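Side-chain contacts in PelA (Pseudomonas aeruginosa, PDB 5TCB), which supplies the GH114-type glycoside hydrolase domain of a longer protein that probably also has deacetylase activity: residues V190-I195 and D215-H220; I231-Y236 and A250-E255; A51-A56 and Q127-L132; F29-R34 and G131-T136; H116-A121 and A156-Q161. One frame throughout, in Å; residues are numbered along the deposited sequence. Where two conformers were deposited one is given.

Overall arrangement
Eight parallel strands in sequential order make this a (beta/alpha)8 barrel. From the N terminus, contact 4 opens on strand 27-30 and contact 3 next, on the linker into helix 55-63. Contact 4 closes on strand 131-135 and contact 3 on the turn leading into it; their segments share Gly131 and Leu132. Contact 5 opens on helix 111-126, inside both loops, and closes beyond them on helix 145-165, crossing both. Contacts 1 and 2 follow as short loops, each setting a helix on its strand; bonds from Ser194 to Ile234 and from Glu193 to Tyr236 join them. Contact 4 spans the barrel interior, touching contacts 1 and 2 through Ala191 and Ile234; contact 5 pairs two outer helices.

Contact 1 of 5, residues V190-I195 and D215-H220; sequences VAVESI and DWLKGH
Val192 on strand 187-192 faces Leu217 on helix 211-226, with 8.9 Å between Val192 CA and Leu217 CA. The two residues point their CB atoms at each other. Further on, a non-proline cis peptide joins Glu193 to Ser194.

The side chains of Val192 and Leu217 meet tip to tip. Val192 holds CG1 opposite its backbone N (chi1 179°), and this one methyl takes both branches of the leucine: CG1 of Val192 is 3.8 Å from Leu217 CD2 and 3.9 Å from Leu217 CD1. The leucine's CD1 methyl also reaches past the valine to the backbone, lying 3.8 Å from Ser194 O. The serine side chain turns the other way, and its OG hydrogen-bonds to Ile234 O on the neighbouring strand. One helical turn on, Leu221 touches both Val192 and Ile195 and extends the apolar packing.

This is how a barrel helix lies on the outer surface of its sheet: strand 187-192, helix 211-226 and strand 231-236 form a beta-alpha-beta crossover. No hydrogen bond links the two segments. The joint therefore rests on buried apolar packing, while the polar side chain of Ser194 is satisfied by the adjoining strand.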
# COMPACT_ATOMS: atom_id res chain seq x y z
N VAL A 190 -4.19 -7.40 3.62
CA VAL A 190 -4.33 -6.02 4.04
C VAL A 190 -3.11 -5.65 4.86
O VAL A 190 -2.75 -6.38 5.80
CB VAL A 190 -5.61 -5.82 4.87
CG1 VAL A 190 -5.73 -4.40 5.36
CG2 VAL A 190 -6.82 -6.24 4.05
N ALA A 191 -2.46 -4.55 4.49
CA ALA A 191 -1.35 -3.99 5.24
C ALA A 191 -1.82 -2.89 6.17
O ALA A 191 -2.84 -2.22 5.95
CB ALA A 191 -0.26 -3.44 4.32
N VAL A 192 -1.02 -2.65 7.20
CA VAL A 192 -1.26 -1.59 8.17
C VAL A 192 0.06 -0.95 8.57
O VAL A 192 0.95 -1.62 9.10
CB VAL A 192 -2.00 -2.09 9.42
CG1 VAL A 192 -2.19 -0.91 10.41
CG2 VAL A 192 -3.31 -2.71 9.05
N GLU A 193 0.18 0.34 8.31
CA GLU A 193 1.20 1.18 8.92
C GLU A 193 0.56 1.87 10.11
O GLU A 193 -0.31 2.75 9.88
CB GLU A 193 1.71 2.25 7.95
CG GLU A 193 2.14 1.78 6.58
CD GLU A 193 2.25 2.97 5.64
OE1 GLU A 193 3.31 3.63 5.61
OE2 GLU A 193 1.26 3.28 4.95
N SER A 194 0.88 1.56 11.36
CA SER A 194 1.89 0.61 11.83
C SER A 194 1.32 -0.05 13.07
O SER A 194 0.29 0.40 13.60
CB SER A 194 3.20 1.32 12.14
OG SER A 194 3.82 1.85 10.99
N ILE A 195 1.99 -1.07 13.59
CA ILE A 195 1.46 -1.82 14.73
C ILE A 195 2.15 -1.37 16.02
O ILE A 195 1.48 -0.90 16.95
CB ILE A 195 1.57 -3.34 14.50
CG1 ILE A 195 0.75 -3.79 13.28
CG2 ILE A 195 1.13 -4.13 15.76
CD1 ILE A 195 -0.74 -3.41 13.31
N ASP A 215 -5.68 0.95 19.79
CA ASP A 215 -7.05 0.70 20.23
C ASP A 215 -8.03 0.83 19.06
O ASP A 215 -8.96 0.02 18.93
CB ASP A 215 -7.44 1.67 21.35
CG ASP A 215 -6.72 1.39 22.66
OD1 ASP A 215 -6.11 0.30 22.80
OD2 ASP A 215 -6.78 2.25 23.57
N TRP A 216 -7.83 1.84 18.21
CA TRP A 216 -8.74 2.03 17.07
C TRP A 216 -8.57 0.93 16.04
O TRP A 216 -9.56 0.47 15.44
CB TRP A 216 -8.49 3.39 16.43
CG TRP A 216 -9.43 3.68 15.27
CD1 TRP A 216 -10.67 4.25 15.35
CD2 TRP A 216 -9.20 3.41 13.88
NE1 TRP A 216 -11.23 4.35 14.10
CE2 TRP A 216 -10.35 3.85 13.18
CE3 TRP A 216 -8.15 2.85 13.16
CZ2 TRP A 216 -10.47 3.73 11.80
CZ3 TRP A 216 -8.27 2.74 11.78
CH2 TRP A 216 -9.43 3.18 11.12
N LEU A 217 -7.33 0.50 15.79
CA LEU A 217 -7.10 -0.57 14.83
C LEU A 217 -7.70 -1.89 15.29
O LEU A 217 -8.15 -2.68 14.46
CB LEU A 217 -5.61 -0.74 14.61
CG LEU A 217 -4.97 0.35 13.76
CD1 LEU A 217 -3.47 0.28 13.92
CD2 LEU A 217 -5.35 0.19 12.29
N LYS A 218 -7.70 -2.14 16.60
CA LYS A 218 -8.03 -3.47 17.11
C LYS A 218 -9.33 -4.00 16.52
O LYS A 218 -9.40 -5.15 16.07
CB LYS A 218 -8.11 -3.45 18.64
CG LYS A 218 -8.38 -4.83 19.22
CD LYS A 218 -7.97 -4.93 20.67
CE LYS A 218 -7.94 -6.38 21.13
NZ LYS A 218 -9.20 -7.11 20.81
N GLY A 219 -10.39 -3.19 16.55
CA GLY A 219 -11.68 -3.67 16.08
C GLY A 219 -11.64 -4.08 14.62
O GLY A 219 -12.22 -5.10 14.23
N HIS A 220 -10.95 -3.29 13.79
CA HIS A 220 -10.86 -3.59 12.37
C HIS A 220 -9.98 -4.81 12.14
O HIS A 220 -10.31 -5.68 11.32
CB HIS A 220 -10.32 -2.38 11.61
CG HIS A 220 -11.25 -1.22 11.62
ND1 HIS A 220 -12.45 -1.23 10.94
CD2 HIS A 220 -11.17 -0.00 12.21
CE1 HIS A 220 -13.07 -0.08 11.13
NE2 HIS A 220 -12.31 0.69 11.89

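Contact 2 of 5, residues I231-Y236 and A250-E255; sequences IVAIDY and ARLRSE
Ala233 of strand 231-236 and Leu252 of helix 242-254 bring their backbones closest, with 7.4 Å between Ala233 CA and Leu252 CA. Together with strand 258-262 they form a beta-alpha-beta unit, the last helix here covering the outside of the barrel wall.

Leu252 carries the helix side alone. Its CG lies beside the backbone N (chi1 -71°), which directs the forked end onto the strand. There the small side chain of Ala233 receives both branches evenly: CB of Ala233 stands 4.1 Å from each of Leu252 CD1 and CD2. CD1 reaches further along the strand to Asp235, where it lies 3.9 Å from Asp235 OD2, the two side chains crossing at a slant, a plain van der Waals contact. The carboxylate oxygens are bonded elsewhere: Asp235 OD1 takes the amide of Ile195, and OD2 those of His196 and Ala197. Three backbone N-H groups thus fix the carboxylate beside the leucine methyl. Pro259 of the next strand also touches Leu252. At the helix's C-terminal end, Ser254 bends its hydroxyl back to the preceding turn and donates from OG to Arg251 O at 2.7 Å, 20° from the carbonyl plane.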
# COMPACT_ATOMS: atom_id res chain seq x y z
N ILE A 231 -2.77 -10.35 7.31
CA ILE A 231 -2.47 -8.97 7.71
C ILE A 231 -0.96 -8.77 7.69
O ILE A 231 -0.20 -9.51 8.35
CB ILE A 231 -3.04 -8.60 9.09
CG1 ILE A 231 -4.52 -8.97 9.18
CG2 ILE A 231 -2.82 -7.11 9.35
CD1 ILE A 231 -5.08 -8.86 10.58
N VAL A 232 -0.53 -7.74 6.98
CA VAL A 232 0.86 -7.35 6.90
C VAL A 232 1.04 -6.12 7.77
O VAL A 232 0.26 -5.16 7.69
CB VAL A 232 1.27 -7.08 5.44
CG1 VAL A 232 2.57 -6.29 5.38
CG2 VAL A 232 1.37 -8.39 4.69
N ALA A 233 2.03 -6.16 8.65
CA ALA A 233 2.41 -5.04 9.47
C ALA A 233 3.60 -4.34 8.82
O ALA A 233 4.64 -4.96 8.63
CB ALA A 233 2.78 -5.49 10.89
N ILE A 234 3.44 -3.06 8.50
CA ILE A 234 4.54 -2.23 7.99
C ILE A 234 4.93 -1.31 9.13
O ILE A 234 4.30 -0.27 9.36
CB ILE A 234 4.17 -1.42 6.75
CG1 ILE A 234 3.62 -2.31 5.65
CG2 ILE A 234 5.42 -0.71 6.23
CD1 ILE A 234 2.98 -1.50 4.48
N ASP A 235 6.00 -1.68 9.84
CA ASP A 235 6.54 -0.91 10.94
C ASP A 235 7.87 -0.28 10.52
O ASP A 235 8.51 -0.69 9.55
CB ASP A 235 6.71 -1.78 12.19
CG ASP A 235 5.40 -1.97 12.95
OD1 ASP A 235 4.32 -1.96 12.31
OD2 ASP A 235 5.47 -2.12 14.19
N TYR A 236 8.29 0.72 11.29
CA TYR A 236 9.40 1.58 10.89
C TYR A 236 10.42 1.68 12.02
O TYR A 236 10.08 2.13 13.12
CB TYR A 236 8.87 2.97 10.51
CG TYR A 236 8.03 2.93 9.26
CD1 TYR A 236 6.66 3.09 9.32
CD2 TYR A 236 8.62 2.72 8.02
CE1 TYR A 236 5.89 3.05 8.15
CE2 TYR A 236 7.86 2.65 6.85
CZ TYR A 236 6.51 2.83 6.94
OH TYR A 236 5.77 2.80 5.77
N ALA A 250 10.04 -10.60 14.93
CA ALA A 250 9.64 -11.81 15.66
C ALA A 250 8.41 -11.57 16.51
O ALA A 250 7.49 -12.39 16.55
CB ALA A 250 10.80 -12.31 16.52
N ARG A 251 8.35 -10.41 17.15
CA ARG A 251 7.19 -10.06 17.96
C ARG A 251 5.92 -10.02 17.10
O ARG A 251 4.89 -10.60 17.46
CB ARG A 251 7.47 -8.71 18.62
CG ARG A 251 6.54 -8.31 19.71
CD ARG A 251 6.98 -6.99 20.28
NE ARG A 251 5.90 -6.33 20.99
CZ ARG A 251 5.83 -5.02 21.21
NH1 ARG A 251 6.79 -4.21 20.77
NH2 ARG A 251 4.79 -4.52 21.86
N LEU A 252 6.01 -9.38 15.94
CA LEU A 252 4.85 -9.24 15.07
C LEU A 252 4.38 -10.59 14.53
O LEU A 252 3.17 -10.85 14.45
CB LEU A 252 5.18 -8.26 13.94
CG LEU A 252 5.30 -6.80 14.43
CD1 LEU A 252 6.02 -5.92 13.42
CD2 LEU A 252 3.93 -6.22 14.73
N ARG A 253 5.31 -11.48 14.18
CA ARG A 253 4.92 -12.83 13.77
C ARG A 253 4.19 -13.57 14.88
O ARG A 253 3.18 -14.23 14.62
CB ARG A 253 6.14 -13.61 13.26
CG ARG A 253 6.58 -13.15 11.89
CD ARG A 253 7.75 -13.95 11.34
NE ARG A 253 8.08 -13.45 10.00
CZ ARG A 253 7.54 -13.91 8.88
NH1 ARG A 253 6.63 -14.88 8.90
NH2 ARG A 253 7.88 -13.34 7.73
N SER A 254 4.68 -13.48 16.12
CA SER A 254 4.01 -14.16 17.22
C SER A 254 2.61 -13.60 17.46
O SER A 254 1.75 -14.32 17.98
CB SER A 254 4.83 -14.04 18.52
OG SER A 254 4.68 -12.76 19.13
N GLU A 255 2.35 -12.37 17.03
CA GLU A 255 1.04 -11.75 17.14
C GLU A 255 0.18 -11.96 15.89
O GLU A 255 -0.92 -11.41 15.82
CB GLU A 255 1.21 -10.26 17.42
CG GLU A 255 1.89 -10.03 18.77
CD GLU A 255 2.28 -8.59 19.02
OE1 GLU A 255 2.04 -7.73 18.14
OE2 GLU A 255 2.84 -8.31 20.10

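Contact 3 of 5, residues A51-A56 and Q127-L132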
# COMPACT_ATOMS: atom_id res chain seq x y z
N ALA A 51 8.10 2.25 -11.69
CA ALA A 51 8.87 3.19 -12.49
C ALA A 51 10.36 2.87 -12.49
O ALA A 51 11.09 3.32 -13.37
CB ALA A 51 8.63 4.61 -11.99
N HIS A 52 10.83 2.10 -11.52
CA HIS A 52 12.26 1.81 -11.36
C HIS A 52 12.64 0.42 -11.81
O HIS A 52 13.79 -0.00 -11.60
CB HIS A 52 12.65 2.03 -9.90
CG HIS A 52 12.40 3.42 -9.45
ND1 HIS A 52 12.87 4.50 -10.16
CD2 HIS A 52 11.68 3.91 -8.42
CE1 HIS A 52 12.46 5.61 -9.56
NE2 HIS A 52 11.74 5.28 -8.50
N LEU A 53 11.71 -0.32 -12.41
CA LEU A 53 11.98 -1.67 -12.90
C LEU A 53 11.61 -1.78 -14.35
O LEU A 53 10.77 -1.03 -14.86
CB LEU A 53 11.18 -2.75 -12.17
CG LEU A 53 11.60 -3.18 -10.79
CD1 LEU A 53 11.05 -2.17 -9.79
CD2 LEU A 53 11.07 -4.56 -10.59
N LYS A 54 12.23 -2.72 -15.03
CA LYS A 54 11.84 -3.09 -16.36
C LYS A 54 11.17 -4.45 -16.34
O LYS A 54 11.31 -5.20 -15.37
CB LYS A 54 13.07 -3.13 -17.28
CG LYS A 54 13.74 -1.78 -17.49
CD LYS A 54 12.76 -0.77 -18.05
CE LYS A 54 13.38 0.60 -18.26
NZ LYS A 54 12.31 1.57 -18.61
N PRO A 55 10.44 -4.81 -17.39
CA PRO A 55 9.77 -6.12 -17.38
C PRO A 55 10.71 -7.30 -17.14
O PRO A 55 10.30 -8.28 -16.51
CB PRO A 55 9.11 -6.18 -18.76
CG PRO A 55 8.83 -4.74 -19.08
CD PRO A 55 10.00 -3.98 -18.53
N ALA A 56 11.96 -7.24 -17.61
CA ALA A 56 12.89 -8.34 -17.34
C ALA A 56 13.16 -8.49 -15.86
O ALA A 56 13.41 -9.60 -15.37
CB ALA A 56 14.20 -8.12 -18.08
N GLN A 127 3.18 -5.62 -17.93
CA GLN A 127 4.58 -5.66 -17.51
C GLN A 127 4.94 -6.90 -16.71
O GLN A 127 6.13 -7.12 -16.46
CB GLN A 127 4.91 -4.44 -16.67
CG GLN A 127 4.96 -3.13 -17.41
CD GLN A 127 5.95 -2.21 -16.75
OE1 GLN A 127 7.17 -2.34 -16.96
NE2 GLN A 127 5.47 -1.32 -15.91
N GLY A 128 3.97 -7.70 -16.29
CA GLY A 128 4.25 -8.94 -15.60
C GLY A 128 3.99 -8.93 -14.13
O GLY A 128 4.22 -9.95 -13.48
N TYR A 129 3.48 -7.84 -13.56
CA TYR A 129 3.23 -7.84 -12.13
C TYR A 129 2.15 -8.85 -11.77
O TYR A 129 1.17 -9.04 -12.49
CB TYR A 129 2.85 -6.42 -11.64
CG TYR A 129 4.06 -5.54 -11.63
CD1 TYR A 129 4.96 -5.60 -10.57
CD2 TYR A 129 4.36 -4.71 -12.70
CE1 TYR A 129 6.10 -4.83 -10.57
CE2 TYR A 129 5.50 -3.95 -12.71
CZ TYR A 129 6.38 -4.01 -11.64
OH TYR A 129 7.55 -3.26 -11.65
N ALA A 130 2.33 -9.50 -10.63
CA ALA A 130 1.34 -10.45 -10.13
C ALA A 130 0.23 -9.79 -9.34
O ALA A 130 -0.76 -10.46 -9.00
CB ALA A 130 2.04 -11.48 -9.26
N GLY A 131 0.38 -8.52 -9.02
CA GLY A 131 -0.61 -7.84 -8.22
C GLY A 131 -0.27 -6.37 -8.09
O GLY A 131 0.75 -5.88 -8.60
N LEU A 132 -1.18 -5.68 -7.38
CA LEU A 132 -1.06 -4.26 -7.10
C LEU A 132 -1.14 -4.03 -5.61
O LEU A 132 -1.94 -4.67 -4.92
CB LEU A 132 -2.19 -3.47 -7.73
CG LEU A 132 -2.37 -3.62 -9.24
CD1 LEU A 132 -3.66 -2.93 -9.72
CD2 LEU A 132 -1.18 -3.07 -9.97
O HOH W 1 7.64 -9.39 -17.01
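Leu53 and Tyr129 meet because each sets CG beside its own backbone N, with chi1 of -77° in the leucine and -73° in the tyrosine; the long tyrosine ring then carries its hydroxyl obliquely across the leucine. Tyr129 OH comes 3.7 Å from Leu53 CB and 3.9 Å from Leu53 CD2, so the oxygen rests against the flank of the aliphatic chain rather than at one methyl. Gln127 is bent at chi2 (-149°), which swings its amide over to the proline. Its carbonyl oxygen touches two ring carbons alike: OE1 of Gln127 is 3.6 Å from both Pro55 CG and Pro55 CD.

In the barrel, this is where the linker between strand 45-48 and helix 55-63 meets the turn that leads from helix 111-126 into strand 131-135. With positive phi, Gly128 closes helix 111-126 in a Schellman motif. Across from it, Lys54 occupies the N-cap of helix 55-63, and its amide is taken by Asp57 OD2.

No direct hydrogen bond joins the two segments, but a water does. It donates one proton to Pro55 O at 2.9 Å and the other to Gln127 O at 2.8 Å, tying a carbonyl in the first turn of helix 55-63 to the carbonyl of Gln127, just ahead of Gly128. Gly128 O, next in the chain, is held by Lys62 NZ.

Contact 4 of 5, residues F29-R34 and G131-T136; sequences FWYAER and GLFLDT
Phe133 gives up the most surface here, pressed by Phe29 of strand 27-30, three places away in the barrel, and by Tyr31 just beyond that strand. Phe29 and Phe133 meet inside the barrel in a T-shaped (edge-to-face) pair: the centroids of the two rings lie 5.0 Å apart and their planes stand at 82°. CE2 of Phe29 sits almost over the middle of the Phe133 face, 3.6 Å from Phe133 CZ. Holding CG opposite its backbone N (chi1 -178°), Phe133 extends across toward strand 27-30.

Tyr31 comes in at about a right angle, its hydroxyl obliquely against the ring, with OH 3.5 Å from Phe133 CD2. Phe172 makes a further edge-to-face pair with Phe133, Tyr71 does the same with Tyr31, and Val47 touches all three residues. With no hydrogen bond across the contact, cohesion comes from dispersion and from the slightly positive C-H edge of Phe29 set against the pi cloud of Phe133.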
# COMPACT_ATOMS: atom_id res chain seq x y z
N PHE A 29 9.04 -4.19 0.84
CA PHE A 29 8.61 -3.02 0.08
C PHE A 29 9.84 -2.24 -0.31
O PHE A 29 10.70 -1.98 0.55
CB PHE A 29 7.71 -2.09 0.92
CG PHE A 29 6.33 -2.63 1.24
CD1 PHE A 29 6.17 -3.64 2.17
CD2 PHE A 29 5.21 -2.10 0.61
CE1 PHE A 29 4.91 -4.13 2.48
CE2 PHE A 29 3.94 -2.59 0.91
CZ PHE A 29 3.80 -3.61 1.83
N TRP A 30 9.93 -1.85 -1.59
CA TRP A 30 11.07 -1.08 -2.08
C TRP A 30 10.55 -0.08 -3.09
O TRP A 30 10.07 -0.47 -4.16
CB TRP A 30 12.14 -1.99 -2.72
CG TRP A 30 13.35 -1.21 -3.12
CD1 TRP A 30 13.48 -0.42 -4.25
CD2 TRP A 30 14.59 -1.10 -2.42
NE1 TRP A 30 14.71 0.16 -4.27
CE2 TRP A 30 15.43 -0.24 -3.17
CE3 TRP A 30 15.09 -1.65 -1.24
CZ2 TRP A 30 16.71 0.09 -2.76
CZ3 TRP A 30 16.37 -1.34 -0.84
CH2 TRP A 30 17.18 -0.47 -1.60
N TYR A 31 10.61 1.21 -2.76
CA TYR A 31 10.03 2.23 -3.62
C TYR A 31 11.08 3.07 -4.32
O TYR A 31 10.74 4.02 -5.06
CB TYR A 31 9.13 3.14 -2.78
CG TYR A 31 7.85 2.52 -2.26
CD1 TYR A 31 7.35 1.34 -2.79
CD2 TYR A 31 7.13 3.13 -1.26
CE1 TYR A 31 6.18 0.80 -2.33
CE2 TYR A 31 5.95 2.58 -0.79
CZ TYR A 31 5.48 1.43 -1.33
OH TYR A 31 4.31 0.88 -0.88
N ALA A 32 12.35 2.82 -4.05
CA ALA A 32 13.44 3.65 -4.52
C ALA A 32 14.01 3.12 -5.84
O ALA A 32 13.68 2.02 -6.30
CB ALA A 32 14.54 3.72 -3.46
N GLU A 33 14.87 3.94 -6.44
CA GLU A 33 15.65 3.50 -7.59
C GLU A 33 16.51 2.29 -7.24
O GLU A 33 16.75 1.98 -6.06
CB GLU A 33 16.56 4.61 -8.09
CG GLU A 33 15.85 5.88 -8.49
CD GLU A 33 16.82 6.98 -8.87
OE1 GLU A 33 18.00 6.87 -8.50
OE2 GLU A 33 16.40 7.95 -9.54
N ARG A 34 16.95 1.60 -8.29
CA ARG A 34 17.93 0.53 -8.20
C ARG A 34 17.57 -0.52 -7.13
O ARG A 34 18.35 -0.74 -6.20
CB ARG A 34 19.32 1.10 -7.95
CG ARG A 34 19.79 2.02 -9.08
CD ARG A 34 21.17 2.60 -8.83
NE ARG A 34 21.20 3.46 -7.66
CZ ARG A 34 20.70 4.69 -7.61
NH1 ARG A 34 20.10 5.22 -8.68
NH2 ARG A 34 20.78 5.40 -6.49
N GLY A 131 0.38 -8.52 -9.02
CA GLY A 131 -0.61 -7.84 -8.22
C GLY A 131 -0.27 -6.37 -8.09
O GLY A 131 0.75 -5.88 -8.60
N LEU A 132 -1.18 -5.68 -7.38
CA LEU A 132 -1.06 -4.26 -7.10
C LEU A 132 -1.14 -4.03 -5.61
O LEU A 132 -1.94 -4.67 -4.92
CB LEU A 132 -2.19 -3.47 -7.73
CG LEU A 132 -2.37 -3.62 -9.24
CD1 LEU A 132 -3.66 -2.93 -9.72
CD2 LEU A 132 -1.18 -3.07 -9.97
N PHE A 133 -0.30 -3.13 -5.11
CA PHE A 133 -0.40 -2.64 -3.75
C PHE A 133 -1.18 -1.33 -3.81
O PHE A 133 -0.70 -0.35 -4.38
CB PHE A 133 0.95 -2.45 -3.09
CG PHE A 133 0.84 -1.97 -1.65
CD1 PHE A 133 0.42 -2.83 -0.67
CD2 PHE A 133 1.16 -0.68 -1.30
CE1 PHE A 133 0.30 -2.42 0.64
CE2 PHE A 133 1.02 -0.26 0.03
CZ PHE A 133 0.61 -1.15 0.98
N LEU A 134 -2.37 -1.35 -3.27
CA LEU A 134 -3.31 -0.23 -3.40
C LEU A 134 -3.21 0.70 -2.20
O LEU A 134 -3.64 0.35 -1.09
CB LEU A 134 -4.73 -0.74 -3.59
CG LEU A 134 -4.92 -1.70 -4.78
CD1 LEU A 134 -6.38 -2.14 -4.85
CD2 LEU A 134 -4.48 -1.07 -6.09
N ASP A 135 -2.66 1.89 -2.42
CA ASP A 135 -2.43 2.86 -1.37
C ASP A 135 -3.52 3.93 -1.40
O ASP A 135 -4.36 4.01 -2.31
CB ASP A 135 -1.04 3.48 -1.55
CG ASP A 135 -0.49 4.15 -0.31
OD1 ASP A 135 -0.99 3.93 0.82
OD2 ASP A 135 0.49 4.91 -0.47
N THR A 136 -3.45 4.78 -0.38
CA THR A 136 -4.33 5.94 -0.14
C THR A 136 -5.81 5.59 -0.28
O THR A 136 -6.62 6.36 -0.82
CB THR A 136 -3.91 7.16 -0.99
OG1 THR A 136 -3.89 6.86 -2.38
CG2 THR A 136 -2.53 7.63 -0.55

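Contact 5 of 5, residues H116-A121 and A156-Q161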
# COMPACT_ATOMS: atom_id res chain seq x y z
N HIS A 116 -7.88 6.64 -15.64
CA HIS A 116 -6.43 6.68 -15.50
C HIS A 116 -5.93 5.48 -14.71
O HIS A 116 -5.00 4.78 -15.14
CB HIS A 116 -6.04 8.00 -14.83
CG HIS A 116 -4.61 8.05 -14.41
ND1 HIS A 116 -3.59 8.39 -15.27
CD2 HIS A 116 -4.02 7.79 -13.21
CE1 HIS A 116 -2.44 8.34 -14.63
NE2 HIS A 116 -2.67 7.99 -13.38
N LEU A 117 -6.56 5.20 -13.57
CA LEU A 117 -6.10 4.11 -12.73
C LEU A 117 -6.29 2.77 -13.41
O LEU A 117 -5.43 1.89 -13.27
CB LEU A 117 -6.85 4.15 -11.39
CG LEU A 117 -6.51 5.28 -10.43
CD1 LEU A 117 -7.46 5.19 -9.26
CD2 LEU A 117 -5.04 5.26 -9.96
N LEU A 118 -7.42 2.57 -14.10
CA LEU A 118 -7.66 1.29 -14.79
C LEU A 118 -6.67 1.09 -15.92
O LEU A 118 -6.23 -0.04 -16.16
CB LEU A 118 -9.10 1.22 -15.31
CG LEU A 118 -10.18 1.15 -14.22
CD1 LEU A 118 -11.54 1.28 -14.86
CD2 LEU A 118 -10.11 -0.16 -13.45
N LYS A 119 -6.32 2.16 -16.64
CA LYS A 119 -5.31 2.06 -17.69
C LYS A 119 -3.95 1.69 -17.10
O LYS A 119 -3.23 0.86 -17.65
CB LYS A 119 -5.24 3.39 -18.45
N ARG A 120 -3.60 2.31 -15.96
CA ARG A 120 -2.35 1.99 -15.28
C ARG A 120 -2.33 0.53 -14.85
O ARG A 120 -1.31 -0.15 -15.01
CB ARG A 120 -2.18 2.93 -14.08
CG ARG A 120 -0.90 2.77 -13.33
CD ARG A 120 0.28 3.23 -14.13
NE ARG A 120 1.53 3.03 -13.41
CZ ARG A 120 2.67 2.66 -13.98
NH1 ARG A 120 2.73 2.45 -15.29
NH2 ARG A 120 3.76 2.50 -13.24
N ALA A 121 -3.44 0.04 -14.32
CA ALA A 121 -3.50 -1.36 -13.93
C ALA A 121 -3.24 -2.25 -15.12
O ALA A 121 -2.53 -3.25 -15.00
CB ALA A 121 -4.85 -1.67 -13.30
N ALA A 156 -15.41 1.98 -3.35
CA ALA A 156 -15.79 0.57 -3.37
C ALA A 156 -16.15 0.12 -4.78
O ALA A 156 -15.72 -0.95 -5.23
CB ALA A 156 -16.94 0.31 -2.39
N SER A 157 -16.90 0.95 -5.53
CA SER A 157 -17.25 0.56 -6.89
C SER A 157 -16.03 0.54 -7.80
O SER A 157 -15.94 -0.32 -8.69
CB SER A 157 -18.31 1.50 -7.47
OG SER A 157 -17.81 2.79 -7.72
N PHE A 158 -15.08 1.45 -7.59
CA PHE A 158 -13.84 1.42 -8.36
C PHE A 158 -13.07 0.13 -8.11
O PHE A 158 -12.60 -0.52 -9.06
CB PHE A 158 -12.94 2.61 -8.04
CG PHE A 158 -11.59 2.45 -8.63
CD1 PHE A 158 -11.39 2.67 -9.98
CD2 PHE A 158 -10.54 1.96 -7.87
CE1 PHE A 158 -10.16 2.46 -10.55
CE2 PHE A 158 -9.28 1.73 -8.46
CZ PHE A 158 -9.11 1.98 -9.79
N LEU A 159 -12.92 -0.26 -6.85
CA LEU A 159 -12.16 -1.45 -6.52
C LEU A 159 -12.83 -2.69 -7.10
O LEU A 159 -12.15 -3.60 -7.60
CB LEU A 159 -11.96 -1.58 -5.01
CG LEU A 159 -11.10 -0.47 -4.38
CD1 LEU A 159 -11.18 -0.45 -2.84
CD2 LEU A 159 -9.63 -0.60 -4.84
N ALA A 160 -14.15 -2.76 -7.05
CA ALA A 160 -14.84 -3.87 -7.66
C ALA A 160 -14.62 -3.91 -9.17
O ALA A 160 -14.44 -4.98 -9.75
CB ALA A 160 -16.32 -3.82 -7.33
N GLN A 161 -14.60 -2.75 -9.83
CA GLN A 161 -14.39 -2.72 -11.27
C GLN A 161 -12.95 -3.08 -11.61
O GLN A 161 -12.69 -3.78 -12.61
CB GLN A 161 -14.73 -1.34 -11.83
CG GLN A 161 -14.63 -1.26 -13.34
CD GLN A 161 -15.06 0.09 -13.89
OE1 GLN A 161 -15.51 0.96 -13.14
NE2 GLN A 161 -14.91 0.27 -15.19
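The ring of Phe158 is met at its CZ and CE1 atoms by Leu117 and Leu118, both obliquely, so that neither sits squarely on a face nor lies in its plane. Leu117 touches with its near end and one branch: CB is 3.5 Å and CD1 3.6 Å from Phe158 CZ. Leu118 takes the adjacent corner, with CG 3.9 Å from Phe158 CE1, and runs past the phenylalanine in the opposite direction. The ring can get there because Phe158 keeps CG opposite its backbone N (chi1 169°), which carries the CZ and CE1 end of the ring out to the two leucines. The other flat group, the amide of Gln161, crosses the end of Leu118; its NE2 approaches Leu118 CD1 to 3.5 Å, although this holds for one of two modelled conformers and is doubtful as a fixed contact.

These are two neighbouring outer helices of the barrel, 111-126 and 145-165, flanking strand 131-135 before and after it in the chain. Their short segments run nearly side by side in the same direction, 26° apart, with axes 11.2 Å from each other at closest approach. That wide spacing is bridged by the large side chains. Leu162, a turn beyond Phe158, packs on Leu118 and Ala121. Hydrogen bonds also cross between the helices, from Gln165 NE2 to Leu118 O and between Ser157 OG and Arg114 NH2.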